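Local coordinates for protein parvulin 42 (Trypanosoma brucei brucei, PDB 6GMP) that probably catalyses the cis-trans isomerisation of peptide bonds preceding proline, the task of the parvulin-type domain that forms this chain, at residues F8-L12 with F62-V66; L100-S106 with L117-E122. One frame throughout, in Å; residues are numbered along the deposited sequence.

Interaction 1: residues F8-L12 with F62-V66; sequences FYHVL and FVQVV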
loop_
_atom_site.group_PDB
_atom_site.type_symbol
_atom_site.label_atom_id
_atom_site.label_comp_id
_atom_site.label_asym_id
_atom_site.label_seq_id
_atom_site.Cartn_x
_atom_site.Cartn_y
_atom_site.Cartn_z
ATOM N N PHE A 8 4.823 1.095 -9.901
ATOM C CA PHE A 8 4.474 1.261 -8.500
ATOM C C PHE A 8 4.563 -0.035 -7.716
ATOM O O PHE A 8 4.415 -1.125 -8.278
ATOM C CB PHE A 8 3.055 1.815 -8.361
ATOM C CG PHE A 8 2.857 3.146 -9.015
ATOM C CD1 PHE A 8 3.294 4.315 -8.412
ATOM C CD2 PHE A 8 2.207 3.222 -10.233
ATOM C CE1 PHE A 8 3.085 5.541 -9.022
ATOM C CE2 PHE A 8 1.999 4.441 -10.854
ATOM C CZ PHE A 8 2.442 5.605 -10.249
ATOM N N TYR A 9 4.809 0.120 -6.416
ATOM C CA TYR A 9 4.564 -0.915 -5.419
ATOM C C TYR A 9 3.548 -0.348 -4.435
ATOM O O TYR A 9 3.366 0.865 -4.360
ATOM C CB TYR A 9 5.829 -1.244 -4.622
ATOM C CG TYR A 9 6.822 -2.163 -5.284
ATOM C CD1 TYR A 9 7.390 -1.852 -6.510
ATOM C CD2 TYR A 9 7.208 -3.350 -4.661
ATOM C CE1 TYR A 9 8.309 -2.696 -7.100
ATOM C CE2 TYR A 9 8.121 -4.199 -5.247
ATOM C CZ TYR A 9 8.667 -3.870 -6.465
ATOM O OH TYR A 9 9.579 -4.723 -7.040
ATOM N N HIS A 10 2.893 -1.208 -3.663
ATOM C CA HIS A 10 2.080 -0.689 -2.562
ATOM C C HIS A 10 2.071 -1.600 -1.344
ATOM O O HIS A 10 2.421 -2.781 -1.421
ATOM C CB HIS A 10 0.652 -0.303 -3.008
ATOM C CG HIS A 10 -0.310 -1.447 -3.131
ATOM N ND1 HIS A 10 -1.673 -1.262 -3.084
ATOM C CD2 HIS A 10 -0.119 -2.775 -3.312
ATOM C CE1 HIS A 10 -2.284 -2.423 -3.224
ATOM N NE2 HIS A 10 -1.366 -3.359 -3.365
ATOM N N VAL A 11 1.730 -0.990 -0.215
ATOM C CA VAL A 11 1.328 -1.685 0.994
ATOM C C VAL A 11 -0.170 -1.474 1.122
ATOM O O VAL A 11 -0.653 -0.344 0.966
ATOM C CB VAL A 11 1.972 -1.056 2.245
ATOM C CG1 VAL A 11 1.397 -1.660 3.528
ATOM C CG2 VAL A 11 3.466 -1.231 2.230
ATOM N N LEU A 12 -0.899 -2.544 1.432
ATOM C CA LEU A 12 -2.345 -2.462 1.651
ATOM C C LEU A 12 -2.691 -2.907 3.066
ATOM O O LEU A 12 -2.342 -4.005 3.478
ATOM C CB LEU A 12 -3.105 -3.335 0.648
ATOM C CG LEU A 12 -4.627 -3.257 0.735
ATOM C CD1 LEU A 12 -5.159 -1.895 0.338
ATOM C CD2 LEU A 12 -5.267 -4.322 -0.143
ATOM N N PHE A 62 11.117 0.088 1.116
ATOM C CA PHE A 62 9.685 -0.046 0.985
ATOM C C PHE A 62 9.211 -1.498 1.114
ATOM O O PHE A 62 8.181 -1.775 1.732
ATOM C CB PHE A 62 9.191 0.537 -0.339
ATOM C CG PHE A 62 7.695 0.689 -0.378
ATOM C CD1 PHE A 62 7.080 1.672 0.387
ATOM C CD2 PHE A 62 6.900 -0.180 -1.106
ATOM C CE1 PHE A 62 5.711 1.809 0.403
ATOM C CE2 PHE A 62 5.517 -0.047 -1.094
ATOM C CZ PHE A 62 4.927 0.959 -0.344
ATOM N N VAL A 63 9.965 -2.416 0.519
ATOM C CA VAL A 63 9.633 -3.835 0.561
ATOM C C VAL A 63 9.629 -4.336 2.009
ATOM O O VAL A 63 8.856 -5.224 2.358
ATOM C CB VAL A 63 10.607 -4.608 -0.327
ATOM C CG1 VAL A 63 10.585 -6.091 -0.004
ATOM C CG2 VAL A 63 10.264 -4.348 -1.797
ATOM N N GLN A 64 10.463 -3.746 2.858
ATOM C CA GLN A 64 10.443 -4.095 4.277
ATOM C C GLN A 64 9.059 -3.888 4.883
ATOM O O GLN A 64 8.548 -4.757 5.592
ATOM C CB GLN A 64 11.466 -3.285 5.057
ATOM C CG GLN A 64 11.579 -3.688 6.527
ATOM C CD GLN A 64 12.063 -5.108 6.697
ATOM O OE1 GLN A 64 13.057 -5.513 6.094
ATOM N NE2 GLN A 64 11.353 -5.884 7.512
ATOM N N VAL A 65 8.429 -2.754 4.598
ATOM C CA VAL A 65 7.124 -2.511 5.176
ATOM C C VAL A 65 6.054 -3.361 4.490
ATOM O O VAL A 65 5.103 -3.779 5.135
ATOM C CB VAL A 65 6.746 -1.017 5.222
ATOM C CG1 VAL A 65 7.669 -0.285 6.202
ATOM C CG2 VAL A 65 6.804 -0.383 3.860
ATOM N N VAL A 66 6.218 -3.681 3.208
ATOM C CA VAL A 66 5.315 -4.622 2.545
ATOM C C VAL A 66 5.370 -5.980 3.250
ATOM O O VAL A 66 4.342 -6.575 3.592
ATOM C CB VAL A 66 5.679 -4.815 1.051
ATOM C CG1 VAL A 66 4.827 -5.915 0.435
ATOM C CG2 VAL A 66 5.538 -3.497 0.253
#

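Interaction 2: residues L100-S106 with L117-E122; sequences LKSGEVS and LIYRVE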
loop_
_atom_site.group_PDB
_atom_site.type_symbol
_atom_site.label_atom_id
_atom_site.label_comp_id
_atom_site.label_asym_id
_atom_site.label_seq_id
_atom_site.Cartn_x
_atom_site.Cartn_y
_atom_site.Cartn_z
ATOM N N LEU A 100 3.233 11.214 -7.292
ATOM C CA LEU A 100 4.515 10.876 -6.690
ATOM C C LEU A 100 5.694 11.150 -7.616
ATOM O O LEU A 100 5.626 10.917 -8.822
ATOM C CB LEU A 100 4.542 9.403 -6.288
ATOM C CG LEU A 100 3.503 8.955 -5.267
ATOM C CD1 LEU A 100 3.500 7.421 -5.160
ATOM C CD2 LEU A 100 3.757 9.588 -3.911
ATOM N N LYS A 101 6.783 11.630 -7.025
ATOM C CA LYS A 101 8.063 11.685 -7.707
ATOM C C LYS A 101 8.780 10.348 -7.512
ATOM O O LYS A 101 8.392 9.549 -6.659
ATOM C CB LYS A 101 8.894 12.854 -7.167
ATOM C CG LYS A 101 8.118 14.173 -7.171
ATOM C CD LYS A 101 9.001 15.375 -6.885
ATOM C CE LYS A 101 9.458 15.418 -5.434
ATOM N NZ LYS A 101 8.347 15.711 -4.473
ATOM N N SER A 102 9.802 10.102 -8.322
ATOM C CA SER A 102 10.599 8.886 -8.231
ATOM C C SER A 102 11.100 8.655 -6.807
ATOM O O SER A 102 11.736 9.523 -6.212
ATOM C CB SER A 102 11.795 8.983 -9.183
ATOM O OG SER A 102 11.379 9.355 -10.486
ATOM N N GLY A 103 10.804 7.479 -6.266
ATOM C CA GLY A 103 11.289 7.095 -4.951
ATOM C C GLY A 103 10.435 7.555 -3.779
ATOM O O GLY A 103 10.748 7.273 -2.627
ATOM N N GLU A 104 9.369 8.293 -4.067
ATOM C CA GLU A 104 8.511 8.806 -3.007
ATOM C C GLU A 104 7.462 7.782 -2.594
ATOM O O GLU A 104 7.013 6.974 -3.404
ATOM C CB GLU A 104 7.831 10.105 -3.448
ATOM C CG GLU A 104 8.791 11.281 -3.584
ATOM C CD GLU A 104 8.058 12.597 -3.755
ATOM O OE1 GLU A 104 6.988 12.592 -4.409
ATOM O OE2 GLU A 104 8.540 13.626 -3.226
ATOM N N VAL A 105 7.107 7.830 -1.314
ATOM C CA VAL A 105 6.000 7.058 -0.758
ATOM C C VAL A 105 4.847 8.003 -0.403
ATOM O O VAL A 105 5.048 9.035 0.239
ATOM C CB VAL A 105 6.407 6.271 0.514
ATOM C CG1 VAL A 105 5.218 5.516 1.099
ATOM C CG2 VAL A 105 7.575 5.313 0.235
ATOM N N SER A 106 3.639 7.654 -0.824
ATOM C CA SER A 106 2.482 8.498 -0.580
ATOM C C SER A 106 2.093 8.537 0.895
ATOM O O SER A 106 2.511 7.695 1.691
ATOM C CB SER A 106 1.288 7.984 -1.374
ATOM O OG SER A 106 0.823 6.749 -0.849
ATOM N N LEU A 117 -0.332 2.550 1.041
ATOM C CA LEU A 117 0.837 3.408 0.884
ATOM C C LEU A 117 1.366 3.055 -0.484
ATOM O O LEU A 117 1.598 1.884 -0.758
ATOM C CB LEU A 117 1.906 3.096 1.932
ATOM C CG LEU A 117 1.509 3.285 3.400
ATOM C CD1 LEU A 117 2.681 2.921 4.315
ATOM C CD2 LEU A 117 1.036 4.674 3.712
ATOM N N ILE A 118 1.543 4.058 -1.338
ATOM C CA ILE A 118 1.986 3.841 -2.710
ATOM C C ILE A 118 3.411 4.339 -2.880
ATOM O O ILE A 118 3.746 5.424 -2.430
ATOM C CB ILE A 118 1.056 4.551 -3.727
ATOM C CG1 ILE A 118 -0.380 4.081 -3.519
ATOM C CG2 ILE A 118 1.498 4.248 -5.145
ATOM C CD1 ILE A 118 -1.396 4.862 -4.274
ATOM N N TYR A 119 4.233 3.525 -3.537
ATOM C CA TYR A 119 5.632 3.835 -3.778
ATOM C C TYR A 119 5.902 3.873 -5.277
ATOM O O TYR A 119 5.549 2.946 -6.005
ATOM C CB TYR A 119 6.509 2.771 -3.117
ATOM C CG TYR A 119 7.986 2.886 -3.399
ATOM C CD1 TYR A 119 8.730 3.964 -2.935
ATOM C CD2 TYR A 119 8.657 1.885 -4.091
ATOM C CE1 TYR A 119 10.081 4.053 -3.174
ATOM C CE2 TYR A 119 10.009 1.964 -4.333
ATOM C CZ TYR A 119 10.724 3.051 -3.869
ATOM O OH TYR A 119 12.073 3.128 -4.109
ATOM N N ARG A 120 6.535 4.942 -5.735
ATOM C CA ARG A 120 6.967 5.018 -7.124
ATOM C C ARG A 120 8.417 4.555 -7.240
ATOM O O ARG A 120 9.335 5.172 -6.671
ATOM C CB ARG A 120 6.829 6.438 -7.667
ATOM C CG ARG A 120 7.223 6.530 -9.122
ATOM C CD ARG A 120 7.022 7.912 -9.670
ATOM N NE ARG A 120 7.623 8.030 -10.990
ATOM C CZ ARG A 120 7.700 9.160 -11.680
ATOM N NH1 ARG A 120 7.204 10.289 -11.185
ATOM N NH2 ARG A 120 8.270 9.149 -12.870
ATOM N N VAL A 121 8.629 3.473 -7.982
ATOM C CA VAL A 121 9.953 2.887 -8.134
ATOM C C VAL A 121 10.867 3.871 -8.846
ATOM O O VAL A 121 11.985 4.130 -8.405
ATOM C CB VAL A 121 9.894 1.567 -8.924
ATOM C CG1 VAL A 121 11.277 0.961 -9.069
ATOM C CG2 VAL A 121 8.974 0.587 -8.224
ATOM N N GLU A 122 10.382 4.418 -9.950
ATOM C CA GLU A 122 11.119 5.447 -10.668
ATOM C C GLU A 122 10.219 6.106 -11.703
ATOM O O GLU A 122 9.021 5.807 -11.769
ATOM C CB GLU A 122 12.377 4.861 -11.322
ATOM C CG GLU A 122 12.112 3.692 -12.271
ATOM C CD GLU A 122 13.236 2.665 -12.291
ATOM O OE1 GLU A 122 14.000 2.568 -11.302
ATOM O OE2 GLU A 122 13.353 1.945 -13.307
ATOM O OXT GLU A 122 10.667 6.954 -12.479
#

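Interaction 1: residues F8-L12 with F62-V66
The ring of F62 points its CE2 and CZ atoms at the strand backbone around H10, with Y9 CB near CE2 and V11 CG2 near CZ. On the Y9 side, Y9 CB lies 3.7 Å from F62 CE2. On the V11 side, V11 CG2 meets F62 CZ, also at 3.7 Å, and the two side chains run at a slant to each other. Between them the ring edge abuts the strand itself: CA of H10 lies in the ring plane, and the carbonyl carbon, H10 C, is 3.8 Å from F62 CE2. The ring reaches so far because its CG stands anti to the helix backbone N (chi1 -167°), which carries the long, flat phenyl out of helix 59-69 toward the sheet. One turn on, the shorter V66 suits a place where helix and strand have drawn closer. V66 CG2 packs against V11 CG2 at 3.7 Å, the two valines passing in opposite directions. V66 CG2 also touches H10 O at 3.6 Å. The same V11 methyl, V11 CG2, anti to its own carbonyl carbon, also meets V65 CG2 at 3.8 Å, so one branch touches F62, V65 and V66. Farther out, the Y9 ring leans across V63, with Y9 CE2 4.1 Å from V63 CG2. No hydrogen bond crosses the interface, which is buried and apolar; the axes of segments 8-12 and 62-66 come within 8.1 Å and cross at 34°. The H10 side chain leaves the backbone away from this helix, and its ND1 hydrogen-bonds H116. A helix laid on the central antiparallel sheet, with paired histidines on its inner strands, is characteristic of the parvulin fold.

Interaction 2: residues L100-S106 with L117-E122
R120 runs outward beside the backbone of L100 and K101, its chain extended from CG to NE. R120 CB lies 3.6 Å from K101 O and also touches the CB of L100. CG follows past the same K101 carbonyl, and R120 CD passes 3.4 Å from L100 O. R120 NE gives its hydrogen to E122 O at 2.7 Å, arriving above the carbonyl plane rather than on a lone pair. The hydroxyl of S102 lies over the centre of one face of the guanidinium. At the tip, R120 NH1 bonds L100 O at 2.9 Å (N-H...O angle 158°), in the carbonyl plane and on a lone pair. R120 NH2 forms a weak 3.3 Å hydrogen bond, part of a salt bridge, with E122 OXT of the poorly ordered C-terminus. Arginine suits the place because its flat guanidinium has N-H groups pointing in different directions within one plane: L100 O and E122 O both lie close to that plane. Beside this arginine, K101-E104 form a type II beta turn whose third place falls to G103, where a side chain would collide with the carbonyl O of S102. This turn and the V105-Y119 bridge lay the loop along strand 114-120 of the parvulin sheet. G103 N reaches R120 O at 2.8 Å, and R120 N reaches E104 O at 3.1 Å, nearly in line with its C=O bond. S106 binds I118 twice: its N meets I118 O, and S106 OG, held between backbone N and carbonyl carbon (chi1 70°), accepts I118 N at 2.8 Å. L100 CD1 rests on I118 CG2; V105 CG2 touches the ring of Y119, whose edge meets G103 O and whose OH bonds W57 O.

How the interactions relate
Interactions 1 and 2 share one sheet, because strands 6-13 and 114-120 are neighbours and antiparallel within it; their centres lie about 10 Å apart. Backbone bonds probably join them directly: V11 O accepts L117 N, and Y9 O accepts Y119 N, each at 2.9 Å. Side chains continue the connection, for the stack of F62 on Y119 ties the helix of interaction 1 to the strand of interaction 2, and Y9 CD1 packs 3.4 Å from V121 CG2. The same two strands carry H10 and H116, the pair that as in other parvulins probably belongs to the active site, so both contacts adjoin its framework.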